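Local coordinates for protein phosphatidylinositol-specific phospholipase C1 (Streptomyces antibioticus, PDB 3H4X) that belongs to the phosphatidylinositol-specific phospholipase C family and folds as a TIM barrel, with eight parallel strands closed into a ring and helices packed outside, at residues Arg46-Ala51 against Ser109-Trp114; Leu125-Met130 against Leu282-Asp287; Glu212-Leu217 against Pro254-Phe259; Thr286-Val291 against Arg310-Ala315; Ala303-Arg308 against Pro328-Thr333. All coordinates share one frame; numbering follows the deposited sequence.

How the contacts relate
From the N terminus, contact 1 closes the first loop, tying helix 48-52 to helix 104-117 outside the barrel, with strand 58-64 between its segments. Contact 2 opens only after it has closed, and spans the barrel interior from strand 124-130 to strand 282-286; Met111 and Leu126 pack where the two contacts touch. Contact 3 lies wholly within the long loop of contact 2, holding helix 209-222 to the approach of strand 258-262, whose backbone pairs with strand 282-286. Contact 4 starts where contact 2 ends, sharing Thr286 and Asp287. Contacts 4 and 5 cross: both use helix 302-314, joined respectively to the loop after strand 282-286 and to helix 328-331.

Contact 1 of 5, residues Arg46-Ala51 against Ser109-Trp114; sequences RYFADA and SDMRAW. With EOH (ethanol), chain F.
Phe48 and Ala49, in the first turn of helix 48-52, meet Asp110, Met111 and Trp114 of helix 104-117, two helices lying on the outer wall of the barrel. Just before them, Tyr47 takes the N-cap position; the Asp50 side chain folds back to it, OD2 accepting from Tyr47 N over 3.1 Å at 151°. Phe48 follows with its CG anti to the backbone N (chi1 -163°), and this swings the ring toward the barrel, where Leu59 and Leu61 lie. There Met111 CG sits at the ring edge, 3.8 Å from Phe48 CE2, while the CB of Phe48 is also 3.8 Å from Asp110 OD2. Ala49 is joined to the second helix through water: its N donates to a water molecule at 2.9 Å, and that water donates to Asp110 OD2 at 2.8 Å. Ala49 O approaches Trp114 CD1 obliquely, at 4.5 Å; the indole NE1 itself is taken up by Asp53. Asp50 OD1 forms a salt bridge to Arg96. In the buried Asp110 carboxylate, OD1 accepts from Ala89 N, and OD2 from Glu87 N as well as the water; its negative charge is probably eased by these donors and by the water link to the first turn of helix 48-52.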
# COMPACT_ATOMS: atom_id res chain seq x y z
N ARG A 46 -8.01 -16.27 8.18
CA ARG A 46 -9.36 -16.76 8.00
C ARG A 46 -10.33 -15.63 7.67
O ARG A 46 -11.16 -15.75 6.77
CB ARG A 46 -9.83 -17.52 9.24
CG ARG A 46 -11.20 -18.14 9.09
CD ARG A 46 -11.56 -19.03 10.26
NE ARG A 46 -12.95 -19.47 10.21
CZ ARG A 46 -13.41 -20.38 9.36
NH1 ARG A 46 -12.59 -20.95 8.48
NH2 ARG A 46 -14.69 -20.72 9.38
N TYR A 47 -10.21 -14.54 8.41
CA TYR A 47 -10.99 -13.33 8.15
C TYR A 47 -10.04 -12.16 7.98
O TYR A 47 -8.94 -12.15 8.55
CB TYR A 47 -11.93 -13.02 9.31
CG TYR A 47 -13.03 -14.04 9.49
CD1 TYR A 47 -14.21 -13.96 8.77
CD2 TYR A 47 -12.88 -15.08 10.40
CE1 TYR A 47 -15.22 -14.90 8.95
CE2 TYR A 47 -13.88 -16.02 10.57
CZ TYR A 47 -15.04 -15.92 9.85
OH TYR A 47 -16.02 -16.87 10.03
N PHE A 48 -10.46 -11.16 7.21
CA PHE A 48 -9.63 -9.97 7.07
C PHE A 48 -9.35 -9.33 8.43
O PHE A 48 -8.30 -8.73 8.63
CB PHE A 48 -10.23 -8.96 6.09
CG PHE A 48 -9.24 -7.94 5.62
CD1 PHE A 48 -8.18 -8.32 4.83
CD2 PHE A 48 -9.34 -6.61 6.01
CE1 PHE A 48 -7.24 -7.40 4.40
CE2 PHE A 48 -8.40 -5.69 5.59
CZ PHE A 48 -7.35 -6.08 4.78
N ALA A 49 -10.28 -9.48 9.37
CA ALA A 49 -10.06 -8.98 10.73
C ALA A 49 -8.79 -9.57 11.32
O ALA A 49 -8.09 -8.92 12.08
CB ALA A 49 -11.25 -9.30 11.62
N ASP A 50 -8.50 -10.83 10.98
CA ASP A 50 -7.28 -11.47 11.46
C ASP A 50 -6.03 -10.83 10.85
O ASP A 50 -5.00 -10.71 11.51
CB ASP A 50 -7.30 -12.97 11.19
CG ASP A 50 -8.42 -13.67 11.92
OD1 ASP A 50 -8.57 -13.42 13.14
OD2 ASP A 50 -9.15 -14.45 11.28
N ALA A 51 -6.12 -10.41 9.59
CA ALA A 51 -5.01 -9.68 8.97
C ALA A 51 -4.80 -8.35 9.71
O ALA A 51 -3.67 -7.96 10.00
CB ALA A 51 -5.28 -9.44 7.49
N SER A 109 -15.50 -2.10 4.57
CA SER A 109 -16.42 -2.21 5.69
C SER A 109 -15.75 -2.91 6.87
O SER A 109 -15.89 -2.48 8.02
CB SER A 109 -17.70 -2.94 5.29
OG SER A 109 -18.45 -2.17 4.37
N ASP A 110 -15.03 -4.00 6.60
CA ASP A 110 -14.31 -4.70 7.67
C ASP A 110 -13.32 -3.75 8.33
O ASP A 110 -13.19 -3.72 9.56
CB ASP A 110 -13.56 -5.92 7.13
CG ASP A 110 -14.47 -7.08 6.77
OD1 ASP A 110 -15.71 -6.92 6.86
OD2 ASP A 110 -13.94 -8.14 6.40
N MET A 111 -12.60 -2.99 7.51
CA MET A 111 -11.62 -2.03 8.01
C MET A 111 -12.26 -0.99 8.91
O MET A 111 -11.73 -0.66 9.97
CB MET A 111 -10.90 -1.35 6.85
CG MET A 111 -9.96 -2.26 6.08
SD MET A 111 -9.25 -1.48 4.62
CE MET A 111 -8.31 -0.14 5.35
N ARG A 112 -13.40 -0.45 8.48
CA ARG A 112 -14.10 0.55 9.27
C ARG A 112 -14.58 -0.03 10.60
O ARG A 112 -14.42 0.60 11.66
CB ARG A 112 -15.29 1.12 8.49
CG ARG A 112 -16.15 2.11 9.26
CD ARG A 112 -15.32 3.28 9.75
NE ARG A 112 -16.13 4.28 10.46
CZ ARG A 112 -16.75 5.30 9.88
NH1 ARG A 112 -16.67 5.46 8.57
NH2 ARG A 112 -17.46 6.15 10.61
N ALA A 113 -15.16 -1.22 10.55
CA ALA A 113 -15.65 -1.88 11.76
C ALA A 113 -14.51 -2.11 12.74
O ALA A 113 -14.62 -1.82 13.94
CB ALA A 113 -16.31 -3.20 11.39
N TRP A 114 -13.40 -2.62 12.23
CA TRP A 114 -12.23 -2.89 13.05
C TRP A 114 -11.65 -1.60 13.61
O TRP A 114 -11.29 -1.52 14.79
CB TRP A 114 -11.19 -3.65 12.21
CG TRP A 114 -9.94 -3.96 12.94
CD1 TRP A 114 -9.67 -5.07 13.69
CD2 TRP A 114 -8.76 -3.14 13.00
NE1 TRP A 114 -8.40 -4.99 14.21
CE2 TRP A 114 -7.82 -3.82 13.80
CE3 TRP A 114 -8.41 -1.91 12.44
CZ2 TRP A 114 -6.56 -3.30 14.06
CZ3 TRP A 114 -7.16 -1.40 12.70
CH2 TRP A 114 -6.25 -2.09 13.50
C1 EOH F . -17.73 7.58 6.54
C2 EOH F . -17.84 8.62 5.43
O EOH F . -17.40 8.16 7.78
O HOH W 1 -13.04 -9.66 8.57

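Contact 2 of 5, residues Leu125-Met130 against Leu282-Asp287; sequences LLKIEM and LLIMTD. With EOH (ethanol), chain T.
Lys127 sends its CG anti to the backbone N (chi1 171°) and stays extended all the way to NZ, which carries NZ across the barrel interior to Thr286. There the torsion of Thr286 (chi1 56°) leaves CG2 facing the lysine, 3.3 Å from Lys127 NZ, and puts OG1 between the backbone N and the carbonyl carbon, where it makes a weak hydrogen bond to Gly261 O. Ile284 CG2 adds a looser contact 4.3 Å from Lys127 NZ. The backbones stay well apart: the two strands face each other across the ring, and the CA atoms of Lys127 and Ile284 are 9.7 Å from one another. Lys127 NZ donates to the hydroxyl O of an ethanol, probably from the crystallisation liquor, at 2.8 Å, and forms a salt bridge with Asp260. Threonine thus meets the lysine through its methyl alone, while oxygens supply the bonds, an environment consistent with a polar pocket toward the C-terminal strand ends, where TIM barrels carry their active sites.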
# COMPACT_ATOMS: atom_id res chain seq x y z
N LEU A 125 -0.91 0.63 6.30
CA LEU A 125 -0.87 0.91 4.88
C LEU A 125 -1.53 -0.24 4.13
O LEU A 125 -1.11 -1.39 4.27
CB LEU A 125 0.57 1.08 4.41
CG LEU A 125 0.79 1.31 2.91
CD1 LEU A 125 0.05 2.56 2.43
CD2 LEU A 125 2.27 1.40 2.57
N LEU A 126 -2.57 0.08 3.38
CA LEU A 126 -3.19 -0.87 2.47
C LEU A 126 -2.55 -0.70 1.11
O LEU A 126 -2.74 0.34 0.45
CB LEU A 126 -4.69 -0.63 2.34
CG LEU A 126 -5.54 -0.94 3.56
CD1 LEU A 126 -5.12 -2.26 4.19
CD2 LEU A 126 -5.41 0.20 4.56
N LYS A 127 -1.78 -1.69 0.70
CA LYS A 127 -1.17 -1.66 -0.60
C LYS A 127 -2.11 -2.32 -1.57
O LYS A 127 -2.48 -3.49 -1.40
CB LYS A 127 0.17 -2.39 -0.58
CG LYS A 127 0.77 -2.59 -1.96
CD LYS A 127 2.11 -3.27 -1.87
CE LYS A 127 2.56 -3.76 -3.23
NZ LYS A 127 3.94 -4.32 -3.18
N ILE A 128 -2.52 -1.57 -2.59
CA ILE A 128 -3.47 -2.06 -3.55
C ILE A 128 -2.78 -2.26 -4.89
O ILE A 128 -2.27 -1.30 -5.48
CB ILE A 128 -4.60 -1.03 -3.75
CG1 ILE A 128 -5.19 -0.60 -2.41
CG2 ILE A 128 -5.63 -1.56 -4.75
CD1 ILE A 128 -5.82 -1.70 -1.62
N GLU A 129 -2.75 -3.50 -5.36
CA GLU A 129 -2.36 -3.75 -6.73
C GLU A 129 -3.61 -3.78 -7.58
O GLU A 129 -4.50 -4.61 -7.38
CB GLU A 129 -1.59 -5.07 -6.87
CG GLU A 129 -1.23 -5.36 -8.33
CD GLU A 129 -0.44 -6.65 -8.53
OE1 GLU A 129 0.35 -7.02 -7.64
OE2 GLU A 129 -0.59 -7.28 -9.60
N MET A 130 -3.70 -2.85 -8.52
CA MET A 130 -4.81 -2.81 -9.46
C MET A 130 -4.48 -3.78 -10.57
O MET A 130 -3.84 -3.42 -11.57
CB MET A 130 -5.00 -1.39 -10.00
CG MET A 130 -5.29 -0.34 -8.94
SD MET A 130 -6.79 -0.67 -8.00
CE MET A 130 -7.85 -1.28 -9.31
N LEU A 282 8.70 7.00 0.85
CA LEU A 282 8.44 5.65 1.35
C LEU A 282 8.97 4.63 0.37
O LEU A 282 8.72 4.73 -0.83
CB LEU A 282 6.95 5.43 1.60
CG LEU A 282 6.30 6.39 2.59
CD1 LEU A 282 4.84 6.02 2.81
CD2 LEU A 282 7.05 6.45 3.91
N LEU A 283 9.71 3.65 0.88
CA LEU A 283 10.33 2.63 0.05
C LEU A 283 9.84 1.25 0.49
O LEU A 283 10.19 0.77 1.57
CB LEU A 283 11.86 2.72 0.16
CG LEU A 283 12.69 1.78 -0.72
CD1 LEU A 283 12.32 1.93 -2.19
CD2 LEU A 283 14.17 2.01 -0.51
N ILE A 284 9.01 0.63 -0.33
CA ILE A 284 8.50 -0.71 -0.05
C ILE A 284 9.37 -1.73 -0.76
O ILE A 284 9.52 -1.68 -1.99
CB ILE A 284 7.03 -0.89 -0.53
CG1 ILE A 284 6.05 -0.05 0.28
CG2 ILE A 284 6.62 -2.35 -0.43
CD1 ILE A 284 6.18 1.44 0.09
N MET A 285 9.95 -2.65 0.01
CA MET A 285 10.78 -3.71 -0.54
C MET A 285 10.06 -5.05 -0.46
O MET A 285 9.78 -5.55 0.63
CB MET A 285 12.12 -3.79 0.19
CG MET A 285 12.96 -2.53 0.08
SD MET A 285 14.68 -2.90 0.45
CE MET A 285 15.43 -1.28 0.29
N THR A 286 9.75 -5.61 -1.62
CA THR A 286 8.94 -6.81 -1.72
C THR A 286 9.80 -8.08 -1.78
O THR A 286 10.99 -8.04 -2.08
CB THR A 286 7.99 -6.75 -2.93
OG1 THR A 286 8.76 -6.53 -4.12
CG2 THR A 286 6.99 -5.61 -2.78
N ASP A 287 9.17 -9.21 -1.49
CA ASP A 287 9.87 -10.49 -1.47
C ASP A 287 11.15 -10.41 -0.65
O ASP A 287 12.23 -10.80 -1.10
CB ASP A 287 10.14 -10.99 -2.89
CG ASP A 287 8.87 -11.40 -3.60
OD1 ASP A 287 8.06 -12.13 -2.99
OD2 ASP A 287 8.67 -11.00 -4.76
C1 EOH T . 4.63 -5.77 -5.92
C2 EOH T . 4.94 -6.61 -7.16
O EOH T . 4.01 -6.51 -4.89

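Contact 3 of 5, residues Glu212-Leu217 against Pro254-Phe259; sequences EYAGHL and PWFVVF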
# COMPACT_ATOMS: atom_id res chain seq x y z
N GLU A 212 -2.24 7.09 -14.52
CA GLU A 212 -3.63 7.48 -14.41
C GLU A 212 -3.92 8.13 -13.06
O GLU A 212 -4.56 9.18 -12.99
CB GLU A 212 -4.56 6.29 -14.66
CG GLU A 212 -6.01 6.69 -14.75
CD GLU A 212 -6.90 5.59 -15.28
OE1 GLU A 212 -6.38 4.53 -15.68
OE2 GLU A 212 -8.13 5.79 -15.31
N TYR A 213 -3.48 7.50 -11.98
CA TYR A 213 -3.78 8.05 -10.67
C TYR A 213 -2.96 9.30 -10.35
O TYR A 213 -3.47 10.27 -9.78
CB TYR A 213 -3.69 7.00 -9.56
CG TYR A 213 -4.40 7.46 -8.30
CD1 TYR A 213 -5.76 7.21 -8.11
CD2 TYR A 213 -3.72 8.17 -7.32
CE1 TYR A 213 -6.41 7.65 -6.96
CE2 TYR A 213 -4.36 8.61 -6.18
CZ TYR A 213 -5.70 8.35 -6.00
OH TYR A 213 -6.31 8.80 -4.86
N ALA A 214 -1.68 9.30 -10.73
CA ALA A 214 -0.86 10.49 -10.54
C ALA A 214 -1.43 11.68 -11.32
O ALA A 214 -1.45 12.81 -10.84
CB ALA A 214 0.58 10.23 -10.93
N GLY A 215 -1.91 11.41 -12.54
CA GLY A 215 -2.54 12.46 -13.34
C GLY A 215 -3.79 13.00 -12.67
O GLY A 215 -4.08 14.20 -12.72
N HIS A 216 -4.53 12.10 -12.03
CA HIS A 216 -5.70 12.45 -11.24
C HIS A 216 -5.34 13.40 -10.09
O HIS A 216 -6.01 14.40 -9.88
CB HIS A 216 -6.35 11.15 -10.77
CG HIS A 216 -7.38 11.31 -9.70
ND1 HIS A 216 -8.61 11.91 -9.92
CD2 HIS A 216 -7.40 10.88 -8.42
CE1 HIS A 216 -9.32 11.87 -8.81
NE2 HIS A 216 -8.61 11.24 -7.88
N LEU A 217 -4.26 13.10 -9.37
CA LEU A 217 -3.82 13.99 -8.30
C LEU A 217 -3.42 15.36 -8.85
O LEU A 217 -3.77 16.39 -8.28
CB LEU A 217 -2.66 13.38 -7.51
CG LEU A 217 -2.97 12.10 -6.73
CD1 LEU A 217 -1.76 11.71 -5.90
CD2 LEU A 217 -4.20 12.26 -5.85
N PRO A 254 6.13 14.82 -9.49
CA PRO A 254 6.10 15.19 -8.07
C PRO A 254 4.88 14.68 -7.30
O PRO A 254 4.71 15.01 -6.13
CB PRO A 254 6.12 16.72 -8.11
CG PRO A 254 5.55 17.07 -9.43
CD PRO A 254 5.96 15.98 -10.38
N TRP A 255 4.06 13.86 -7.95
CA TRP A 255 2.93 13.23 -7.27
C TRP A 255 3.25 11.81 -6.81
O TRP A 255 2.42 11.16 -6.19
CB TRP A 255 1.66 13.32 -8.14
CG TRP A 255 1.27 14.75 -8.26
CD1 TRP A 255 1.41 15.56 -9.34
CD2 TRP A 255 0.76 15.57 -7.20
NE1 TRP A 255 0.98 16.83 -9.03
CE2 TRP A 255 0.58 16.86 -7.72
CE3 TRP A 255 0.42 15.32 -5.87
CZ2 TRP A 255 0.08 17.91 -6.95
CZ3 TRP A 255 -0.07 16.37 -5.10
CH2 TRP A 255 -0.24 17.65 -5.65
N PHE A 256 4.48 11.38 -7.09
CA PHE A 256 5.00 10.09 -6.63
C PHE A 256 5.98 10.29 -5.48
O PHE A 256 7.08 10.82 -5.67
CB PHE A 256 5.73 9.37 -7.76
CG PHE A 256 4.84 8.92 -8.88
CD1 PHE A 256 4.11 7.74 -8.78
CD2 PHE A 256 4.76 9.65 -10.06
CE1 PHE A 256 3.31 7.31 -9.82
CE2 PHE A 256 3.96 9.22 -11.10
CZ PHE A 256 3.23 8.04 -10.98
N VAL A 257 5.60 9.84 -4.28
CA VAL A 257 6.50 9.90 -3.13
C VAL A 257 6.64 8.53 -2.47
O VAL A 257 7.16 8.41 -1.35
CB VAL A 257 6.06 10.97 -2.11
CG1 VAL A 257 6.10 12.35 -2.74
CG2 VAL A 257 4.66 10.66 -1.57
N VAL A 258 6.17 7.51 -3.18
CA VAL A 258 6.21 6.12 -2.73
C VAL A 258 6.80 5.29 -3.87
O VAL A 258 6.49 5.51 -5.04
CB VAL A 258 4.81 5.61 -2.36
CG1 VAL A 258 4.88 4.17 -1.83
CG2 VAL A 258 4.16 6.54 -1.34
N PHE A 259 7.66 4.35 -3.50
CA PHE A 259 8.39 3.52 -4.45
C PHE A 259 8.31 2.09 -3.95
O PHE A 259 8.35 1.85 -2.75
CB PHE A 259 9.83 3.99 -4.55
CG PHE A 259 9.95 5.41 -5.01
CD1 PHE A 259 10.18 5.70 -6.34
CD2 PHE A 259 9.78 6.46 -4.12
CE1 PHE A 259 10.25 7.01 -6.77
CE2 PHE A 259 9.86 7.77 -4.54
CZ PHE A 259 10.10 8.05 -5.86
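Trp255, Ala214 and Leu217 bury the most surface where helix 209-222 lies against the turn leading into strand 258-262, on the periphery of the TIM barrel. Leu217 CB lies over one face of the Trp255 indole, near its rim: it stands 3.8 Å above the ring plane and is 4.0 Å from Trp255 CE3. The carbonyl O of Leu217 lies over a face of the ring as well. One helical turn earlier, Ala214 touches both Trp255 and Phe256. Its CB is 4.3 Å from Trp255 CB and only 3.4 Å from Phe256 CZ, a tight methyl contact that meets the phenyl ring obliquely. Tyr247 stacks on Phe256, while Ala170 of helix 170-177 touches Trp255. Elsewhere on helix 209-222, Glu212 and His216 join Pro142 around a bound acetyl group. Cohesion between the side chains is probably mainly dispersive, resting on close fit; the small methyl of Ala214 lets the backbones draw near, with the CA atoms of Ala214 and Trp255 5.7 Å apart.

Contact 4 of 5, residues Thr286-Val291 against Arg310-Ala315; sequences TDAHNV and RQLAAA. With EOH (ethanol), chain J.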
# COMPACT_ATOMS: atom_id res chain seq x y z
N THR A 286 9.75 -5.61 -1.62
CA THR A 286 8.94 -6.81 -1.72
C THR A 286 9.80 -8.08 -1.78
O THR A 286 10.99 -8.04 -2.08
CB THR A 286 7.99 -6.75 -2.93
OG1 THR A 286 8.76 -6.53 -4.12
CG2 THR A 286 6.99 -5.61 -2.78
N ASP A 287 9.17 -9.21 -1.49
CA ASP A 287 9.87 -10.49 -1.47
C ASP A 287 11.15 -10.41 -0.65
O ASP A 287 12.23 -10.80 -1.10
CB ASP A 287 10.14 -10.99 -2.89
CG ASP A 287 8.87 -11.40 -3.60
OD1 ASP A 287 8.06 -12.13 -2.99
OD2 ASP A 287 8.67 -11.00 -4.76
N ALA A 288 11.01 -9.89 0.57
CA ALA A 288 12.15 -9.71 1.47
C ALA A 288 12.93 -10.99 1.70
O ALA A 288 14.13 -10.96 1.96
CB ALA A 288 11.68 -9.13 2.79
N HIS A 289 12.25 -12.13 1.60
CA HIS A 289 12.89 -13.42 1.84
C HIS A 289 13.89 -13.81 0.75
O HIS A 289 14.76 -14.66 0.98
CB HIS A 289 11.81 -14.50 1.97
CG HIS A 289 10.97 -14.66 0.74
ND1 HIS A 289 10.12 -13.67 0.29
CD2 HIS A 289 10.86 -15.68 -0.13
CE1 HIS A 289 9.51 -14.09 -0.81
NE2 HIS A 289 9.95 -15.31 -1.09
N ASN A 290 13.76 -13.21 -0.43
CA ASN A 290 14.62 -13.56 -1.56
C ASN A 290 15.95 -12.83 -1.58
O ASN A 290 16.79 -13.07 -2.44
CB ASN A 290 13.89 -13.33 -2.89
CG ASN A 290 12.92 -14.44 -3.22
OD1 ASN A 290 12.00 -14.25 -4.02
ND2 ASN A 290 13.11 -15.60 -2.61
N VAL A 291 16.16 -11.93 -0.62
CA VAL A 291 17.47 -11.33 -0.46
C VAL A 291 18.45 -12.43 -0.07
O VAL A 291 18.15 -13.23 0.81
CB VAL A 291 17.44 -10.25 0.63
CG1 VAL A 291 18.83 -9.69 0.88
CG2 VAL A 291 16.48 -9.13 0.24
N ARG A 310 16.03 -6.18 9.83
CA ARG A 310 17.10 -5.28 10.22
C ARG A 310 18.01 -4.93 9.05
O ARG A 310 18.44 -3.78 8.90
CB ARG A 310 17.91 -5.88 11.36
CG ARG A 310 17.14 -6.04 12.65
CD ARG A 310 16.91 -4.70 13.32
NE ARG A 310 16.39 -4.84 14.67
CZ ARG A 310 16.39 -3.87 15.58
NH1 ARG A 310 16.88 -2.68 15.28
NH2 ARG A 310 15.90 -4.10 16.79
N GLN A 311 18.32 -5.92 8.22
CA GLN A 311 19.15 -5.68 7.05
C GLN A 311 18.48 -4.68 6.12
O GLN A 311 19.11 -3.74 5.63
CB GLN A 311 19.44 -6.98 6.29
CG GLN A 311 20.30 -6.77 5.06
CD GLN A 311 20.45 -8.00 4.20
OE1 GLN A 311 19.73 -8.98 4.37
NE2 GLN A 311 21.39 -7.96 3.27
N LEU A 312 17.19 -4.87 5.87
CA LEU A 312 16.48 -3.98 4.97
C LEU A 312 16.30 -2.58 5.56
O LEU A 312 16.34 -1.59 4.83
CB LEU A 312 15.15 -4.59 4.54
CG LEU A 312 15.34 -5.91 3.78
CD1 LEU A 312 14.02 -6.43 3.23
CD2 LEU A 312 16.37 -5.76 2.67
N ALA A 313 16.12 -2.50 6.88
CA ALA A 313 16.07 -1.21 7.55
C ALA A 313 17.37 -0.43 7.33
O ALA A 313 17.35 0.75 7.02
CB ALA A 313 15.80 -1.39 9.04
N ALA A 314 18.50 -1.11 7.49
CA ALA A 314 19.80 -0.47 7.30
C ALA A 314 19.97 -0.02 5.85
O ALA A 314 20.66 0.95 5.57
CB ALA A 314 20.92 -1.40 7.73
N ALA A 315 19.33 -0.75 4.94
CA ALA A 315 19.34 -0.40 3.52
C ALA A 315 18.21 0.57 3.14
O ALA A 315 17.90 0.74 1.97
CB ALA A 315 19.27 -1.65 2.67
C1 EOH J . 13.70 -11.35 -5.72
C2 EOH J . 14.43 -11.18 -7.04
O EOH J . 12.40 -11.88 -5.88
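Ala288 and Val291 meet Leu312 and Gln311 inside a beta-alpha unit of the TIM barrel, where the loop that leaves strand 282-286 folds onto the last turns of helix 302-314. The apolar part centres on Leu312, whose two methyls are divided between partners. CD1 of Leu312 reaches Ala288 CB at 3.6 Å, and its CD2 passes Val291 CG2 at 4.2 Å as the two branched side chains slide by in opposite directions. Leu267 also touches Val291 and Leu312, and Ala320 of strand 319-322 touches both Ala288 and Leu312. A mixed contact stands beside this cluster: Val291 and Gln311 come from opposite directions, and Val291 CG1 lies near both amide ends, 3.7 Å from Gln311 OE1 and 3.9 Å from Gln311 NE2, the extended glutamine chain (chi1 180°) having carried the group outward. The polar partner of OE1 is Arg308 NE, through a weak hydrogen bond. Backbone bonds shape the loop, Asn290 N donating to Asp287 O at 2.9 Å across a short 3-10 turn, while the guanidinium of Arg308 ties Ala288 O to the helix. Beside Asn290 lies an ethanol, probably from the crystallisation liquor, whose hydroxyl O donates to Asn290 OD1 at 3.0 Å.

Contact 5 of 5, residues Ala303-Arg308 against Pro328-Thr333; sequences AEALAR and PSVLKT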
# COMPACT_ATOMS: atom_id res chain seq x y z
N ALA A 303 14.27 -15.71 14.05
CA ALA A 303 15.58 -15.08 14.03
C ALA A 303 15.98 -14.68 12.61
O ALA A 303 16.51 -13.60 12.39
CB ALA A 303 16.63 -16.00 14.64
N GLU A 304 15.74 -15.58 11.65
CA GLU A 304 16.02 -15.30 10.25
C GLU A 304 15.25 -14.07 9.77
O GLU A 304 15.80 -13.19 9.10
CB GLU A 304 15.68 -16.51 9.38
CG GLU A 304 16.67 -17.66 9.48
CD GLU A 304 16.20 -18.89 8.73
OE1 GLU A 304 14.99 -18.97 8.42
OE2 GLU A 304 17.03 -19.78 8.46
N ALA A 305 13.96 -14.01 10.11
CA ALA A 305 13.10 -12.94 9.63
C ALA A 305 13.48 -11.61 10.25
O ALA A 305 13.54 -10.58 9.56
CB ALA A 305 11.64 -13.28 9.92
N LEU A 306 13.75 -11.61 11.54
CA LEU A 306 14.15 -10.39 12.23
C LEU A 306 15.45 -9.84 11.67
O LEU A 306 15.59 -8.64 11.46
CB LEU A 306 14.28 -10.64 13.74
CG LEU A 306 12.97 -10.78 14.50
CD1 LEU A 306 13.23 -11.17 15.95
CD2 LEU A 306 12.17 -9.49 14.43
N ALA A 307 16.41 -10.73 11.42
CA ALA A 307 17.69 -10.32 10.83
C ALA A 307 17.46 -9.68 9.47
O ALA A 307 18.09 -8.69 9.11
CB ALA A 307 18.64 -11.50 10.73
N ARG A 308 16.55 -10.27 8.70
CA ARG A 308 16.25 -9.76 7.36
C ARG A 308 15.61 -8.37 7.43
O ARG A 308 15.96 -7.48 6.66
CB ARG A 308 15.36 -10.76 6.62
CG ARG A 308 15.03 -10.39 5.18
CD ARG A 308 16.25 -10.05 4.34
NE ARG A 308 17.34 -11.03 4.42
CZ ARG A 308 17.37 -12.19 3.78
NH1 ARG A 308 16.35 -12.57 3.01
NH2 ARG A 308 18.42 -13.00 3.90
N PRO A 328 3.52 -13.39 13.76
CA PRO A 328 2.98 -12.07 14.12
C PRO A 328 3.95 -11.21 14.92
O PRO A 328 3.91 -9.99 14.83
CB PRO A 328 1.73 -12.41 14.95
CG PRO A 328 1.89 -13.85 15.34
CD PRO A 328 2.68 -14.49 14.24
N SER A 329 4.82 -11.85 15.70
CA SER A 329 5.82 -11.10 16.47
C SER A 329 6.73 -10.32 15.53
O SER A 329 7.09 -9.18 15.80
CB SER A 329 6.64 -12.05 17.35
OG SER A 329 7.55 -12.81 16.57
N VAL A 330 7.10 -10.96 14.42
CA VAL A 330 7.91 -10.30 13.40
C VAL A 330 7.10 -9.23 12.67
O VAL A 330 7.59 -8.13 12.42
CB VAL A 330 8.48 -11.32 12.39
CG1 VAL A 330 9.19 -10.60 11.25
CG2 VAL A 330 9.42 -12.29 13.08
N LEU A 331 5.85 -9.55 12.36
CA LEU A 331 4.99 -8.60 11.64
C LEU A 331 4.82 -7.28 12.38
O LEU A 331 4.63 -6.24 11.74
CB LEU A 331 3.62 -9.22 11.35
CG LEU A 331 3.65 -10.45 10.46
CD1 LEU A 331 2.24 -10.96 10.22
CD2 LEU A 331 4.35 -10.16 9.15
N LYS A 332 4.89 -7.31 13.70
CA LYS A 332 4.69 -6.11 14.51
C LYS A 332 5.96 -5.26 14.64
O LYS A 332 5.92 -4.18 15.23
CB LYS A 332 4.19 -6.47 15.91
CG LYS A 332 2.85 -7.16 15.95
CD LYS A 332 2.49 -7.55 17.37
CE LYS A 332 1.15 -8.25 17.41
NZ LYS A 332 1.15 -9.44 16.52
N THR A 333 7.07 -5.77 14.12
CA THR A 333 8.36 -5.11 14.28
C THR A 333 8.40 -3.72 13.64
O THR A 333 8.02 -3.56 12.48
CB THR A 333 9.50 -5.97 13.69
OG1 THR A 333 9.53 -7.24 14.34
CG2 THR A 333 10.84 -5.27 13.86
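Val330 O is gripped twice by Thr333, and both residues press against Leu306 or its neighbour Ala305 on helix 302-314. The hydroxyl OG1 of Thr333 donates to Val330 O at 2.9 Å, and the backbone N of Thr333 donates to the same Val330 O at 3.0 Å. Both donors come from the same face of the carbonyl plane; the hydroxyl is tilted 28° from it and makes a C=O...donor angle of 114°. A chi1 of -59° turns OG1 back beside the backbone N of Thr333, within range of that carbonyl, and the hydroxyl oxygen also lies 3.5 Å from Leu306 CD2, where the two side chains cross. Val330 provides the apolar half of the contact by spreading its two methyls over the helix. CG1 of Val330 is 3.9 Å from Ala305 CB, and CG2 of Val330 is 4.1 Å from Leu306 CG. Trp324 also touches Val330, while Leu331 turns to Val34 and Val36 of strand 31-36, so helix 328-331 is held between helix 302-314 and the barrel wall. Lys332 NZ is hydrogen-bonded to Ser54 O. Because the Thr333 hydroxyl proton is committed to Val330 O, its oxygen can border the Leu306 methyl, probably at little polar cost. Between Ala303-Arg308 and Pro328-Thr333 the contact is packing, and a Ser329 OG to Glu302 OE2 hydrogen bond adds a polar tie between the helices at its border.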